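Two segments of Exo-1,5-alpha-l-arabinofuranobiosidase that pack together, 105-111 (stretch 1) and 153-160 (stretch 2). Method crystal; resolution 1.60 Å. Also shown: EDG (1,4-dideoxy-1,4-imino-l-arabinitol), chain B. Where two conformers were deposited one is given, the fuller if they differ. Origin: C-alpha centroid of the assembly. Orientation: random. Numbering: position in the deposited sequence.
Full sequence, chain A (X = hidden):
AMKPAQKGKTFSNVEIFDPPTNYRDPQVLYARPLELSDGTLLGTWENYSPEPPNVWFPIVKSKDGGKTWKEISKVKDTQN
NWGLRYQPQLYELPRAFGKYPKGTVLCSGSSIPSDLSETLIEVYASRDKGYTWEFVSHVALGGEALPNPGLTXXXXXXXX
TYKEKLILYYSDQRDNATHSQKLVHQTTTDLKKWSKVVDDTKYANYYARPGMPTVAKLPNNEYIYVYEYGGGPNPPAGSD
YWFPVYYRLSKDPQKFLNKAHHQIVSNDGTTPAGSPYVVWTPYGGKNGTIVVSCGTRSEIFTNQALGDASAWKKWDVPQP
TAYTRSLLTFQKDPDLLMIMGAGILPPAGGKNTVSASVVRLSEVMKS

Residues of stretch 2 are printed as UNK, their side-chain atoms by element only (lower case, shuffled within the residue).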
# COMPACT_ATOMS: atom_id res chain seq x y z
N VAL A 105 -0.06 12.65 11.48
CA VAL A 105 -0.03 11.29 10.94
C VAL A 105 -1.44 10.83 10.63
O VAL A 105 -2.32 10.92 11.47
CB VAL A 105 0.63 10.30 11.89
CG1 VAL A 105 0.66 8.86 11.24
CG2 VAL A 105 2.05 10.76 12.22
N LEU A 106 -1.67 10.39 9.38
CA LEU A 106 -2.92 9.80 9.02
C LEU A 106 -2.78 8.26 8.98
O LEU A 106 -1.75 7.70 8.61
CB LEU A 106 -3.38 10.28 7.65
CG LEU A 106 -3.57 11.78 7.45
CD1 LEU A 106 -4.20 12.07 6.06
CD2 LEU A 106 -4.39 12.38 8.58
N CYS A 107 -3.86 7.61 9.39
CA CYS A 107 -4.05 6.16 9.17
C CYS A 107 -5.37 6.02 8.46
O CYS A 107 -6.43 6.34 9.03
CB CYS A 107 -4.06 5.41 10.49
SG CYS A 107 -4.10 3.57 10.20
N SER A 108 -5.35 5.58 7.20
CA SER A 108 -6.55 5.22 6.51
C SER A 108 -6.67 3.71 6.48
O SER A 108 -5.70 3.02 6.67
CB SER A 108 -6.53 5.81 5.08
OG SER A 108 -7.75 5.59 4.41
N GLY A 109 -7.87 3.20 6.30
CA GLY A 109 -8.13 1.77 6.27
C GLY A 109 -9.61 1.54 6.17
O GLY A 109 -10.40 2.50 6.13
N SER A 110 -10.00 0.26 6.13
CA SER A 110 -11.38 -0.09 5.91
C SER A 110 -12.02 -0.66 7.18
O SER A 110 -11.54 -1.65 7.74
CB SER A 110 -11.47 -1.07 4.76
OG SER A 110 -12.83 -1.29 4.44
N SER A 111 -13.10 0.01 7.60
CA SER A 111 -13.94 -0.45 8.70
C SER A 111 -14.99 -1.40 8.12
O SER A 111 -15.64 -1.06 7.13
CB SER A 111 -14.57 0.78 9.39
OG SER A 111 -15.39 0.35 10.48
N UNK A 153 -17.88 -3.87 -2.99
CA UNK A 153 -16.96 -3.28 -2.00
C UNK A 153 -15.98 -2.24 -2.53
O UNK A 153 -15.71 -2.15 -3.73
c UNK A 153 -16.18 -5.45 -2.63
c UNK A 153 -16.19 -4.50 -1.46
c UNK A 153 -17.55 -5.27 -3.26
N UNK A 154 -15.41 -1.50 -1.59
CA UNK A 154 -14.25 -0.67 -1.81
C UNK A 154 -13.10 -1.19 -0.98
O UNK A 154 -13.31 -1.84 0.07
c UNK A 154 -14.99 1.01 -0.01
c UNK A 154 -14.56 0.82 -1.48
c UNK A 154 -15.66 1.35 -2.45
N UNK A 155 -11.87 -0.88 -1.41
CA UNK A 155 -10.69 -1.45 -0.77
C UNK A 155 -9.45 -0.59 -0.93
O UNK A 155 -9.32 0.18 -1.88
c UNK A 155 -13.05 -7.33 -0.55
c UNK A 155 -12.64 -5.62 -2.17
c UNK A 155 -11.82 -4.92 -1.26
c UNK A 155 -10.28 -2.78 -1.40
c UNK A 155 -11.33 -3.75 -1.92
c UNK A 155 -12.26 -6.63 0.37
c UNK A 155 -11.86 -3.80 -3.21
c UNK A 155 -13.23 -6.87 -1.84
n UNK A 155 -12.66 -4.90 -3.33
c UNK A 155 -11.65 -5.44 0.03
N UNK A 156 -8.49 -0.82 -0.05
CA UNK A 156 -7.06 -0.55 -0.34
C UNK A 156 -6.68 0.92 -0.56
O UNK A 156 -6.12 1.27 -1.63
o UNK A 156 -7.30 -3.47 -3.45
c UNK A 156 -6.58 -1.42 -1.54
o UNK A 156 -6.92 -5.12 -2.05
c UNK A 156 -6.62 -2.93 -1.19
c UNK A 156 -6.98 -3.89 -2.33
N UNK A 157 -6.92 1.77 0.44
CA UNK A 157 -6.53 3.19 0.29
C UNK A 157 -5.04 3.44 0.17
O UNK A 157 -4.22 2.80 0.84
c UNK A 157 -7.47 1.49 1.78
c UNK A 157 -7.06 2.71 2.59
c UNK A 157 -7.07 3.85 1.56
N UNK A 158 -4.70 4.45 -0.61
CA UNK A 158 -3.33 4.95 -0.72
C UNK A 158 -3.39 6.49 -0.78
O UNK A 158 -4.15 7.06 -1.57
c UNK A 158 1.54 5.58 -1.93
c UNK A 158 1.12 4.41 -1.27
c UNK A 158 0.61 6.33 -2.63
c UNK A 158 -0.18 4.04 -1.30
c UNK A 158 -0.69 5.94 -2.64
c UNK A 158 -2.57 4.40 -1.94
c UNK A 158 -1.12 4.79 -1.97
N UNK A 159 -2.60 7.16 0.05
CA UNK A 159 -2.64 8.64 0.18
C UNK A 159 -1.41 9.31 -0.40
O UNK A 159 -0.29 8.87 -0.19
c UNK A 159 -2.75 9.03 1.67
c UNK A 159 -4.09 8.71 2.33
c UNK A 159 -3.90 8.66 3.89
c UNK A 159 -5.17 9.70 1.95
N UNK A 160 -1.63 10.44 -1.08
CA UNK A 160 -0.53 11.24 -1.61
C UNK A 160 -1.00 12.69 -1.83
O UNK A 160 -2.09 12.94 -2.33
c UNK A 160 0.46 11.65 -6.08
c UNK A 160 -0.06 10.67 -2.95
c UNK A 160 1.22 11.31 -3.46
s UNK A 160 1.68 10.77 -5.14
O2' EDG B . -7.76 -5.06 -5.51
C2' EDG B . -8.21 -6.42 -5.25
C1' EDG B . -7.05 -7.25 -4.75
N4' EDG B . -7.37 -7.56 -3.35
C3' EDG B . -9.30 -6.49 -4.17
O3' EDG B . -10.62 -6.79 -4.68
C4' EDG B . -8.82 -7.63 -3.24
C5' EDG B . -9.32 -7.56 -1.82
O5' EDG B . -9.01 -8.81 -1.21
O HOH W 1 -12.04 -2.93 2.33

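Position 153 carries three carbons that close a ring onto its own backbone nitrogen, which makes it Pro153; it lies out of reach of stretch 1 and leads into the strand. Position 154 has three side-chain carbons, one bearing the other two. A fork at the first carbon means Val154. Its CA-to-CB bond points sideways, and the residue's link to stretch 1 comes through its backbone: water 1 accepts from Ser110 OG at 2.8 Å and donates to Val154 O at 2.8 Å, bridging two atoms that stand 4.4 Å apart, too far for a direct bond.

At position 155 one carbon leads to fused five- and six-membered rings holding eight carbons and a nitrogen, the indole of Trp155. The CA-to-CB bond of Trp155 points away from stretch 1, and O3' of the bound iminoarabinitol lies over one face of its ring, with Trp155 NE1 3.1 Å from EDG O3'. Position 156 shows three carbons in a row, the last carrying two oxygens. Length and carboxylate together give Glu156, its CA-to-CB bond also directed away; Glu156 OE1 accepts a hydrogen bond of 2.6 Å from EDG O2'. Its phi/psi of 65/59 is unusual for a strand residue, and here two consecutive CA-to-CB bonds, 155 and 156, both point away.

Position 157 again has three carbons cyclized onto the backbone nitrogen: Pro157. Its CA-to-CB bond points toward stretch 1; Pro157 CB lies 3.4 Å from Ser108 OG and Pro157 CG 3.8 Å from Gly109 N. Its nitrogen has no hydrogen to offer a neighboring strand. Position 158 has one carbon and then a six-carbon ring, so it is Phe158, pointing away and touching nothing on stretch 1. Position 159 has four carbons forked at the second, hence Leu159, in one of two deposited conformers; Leu159 CD1 reaches both Leu106 CD1 and Ser108 CB at 4.1 Å. Position 160, two carbons, a sulfur and a last carbon without a branch, is Met160, beyond reach of the partner.

The two strands run nearly antiparallel, at 175°, yet no direct hydrogen bond crosses between them. Side chains fill the gap instead. Leu106, Ser108 and Ser110 point toward stretch 2, while Pro157 and Leu159 answer from the other strand. A small contact, burying 253 Å², combines one leucine pair, a compact proline against serine and glycine, and one bridging water, while Trp155 and Glu156 serve the ligand.

Stretch 2, residues 153-160: PVWEPFLM
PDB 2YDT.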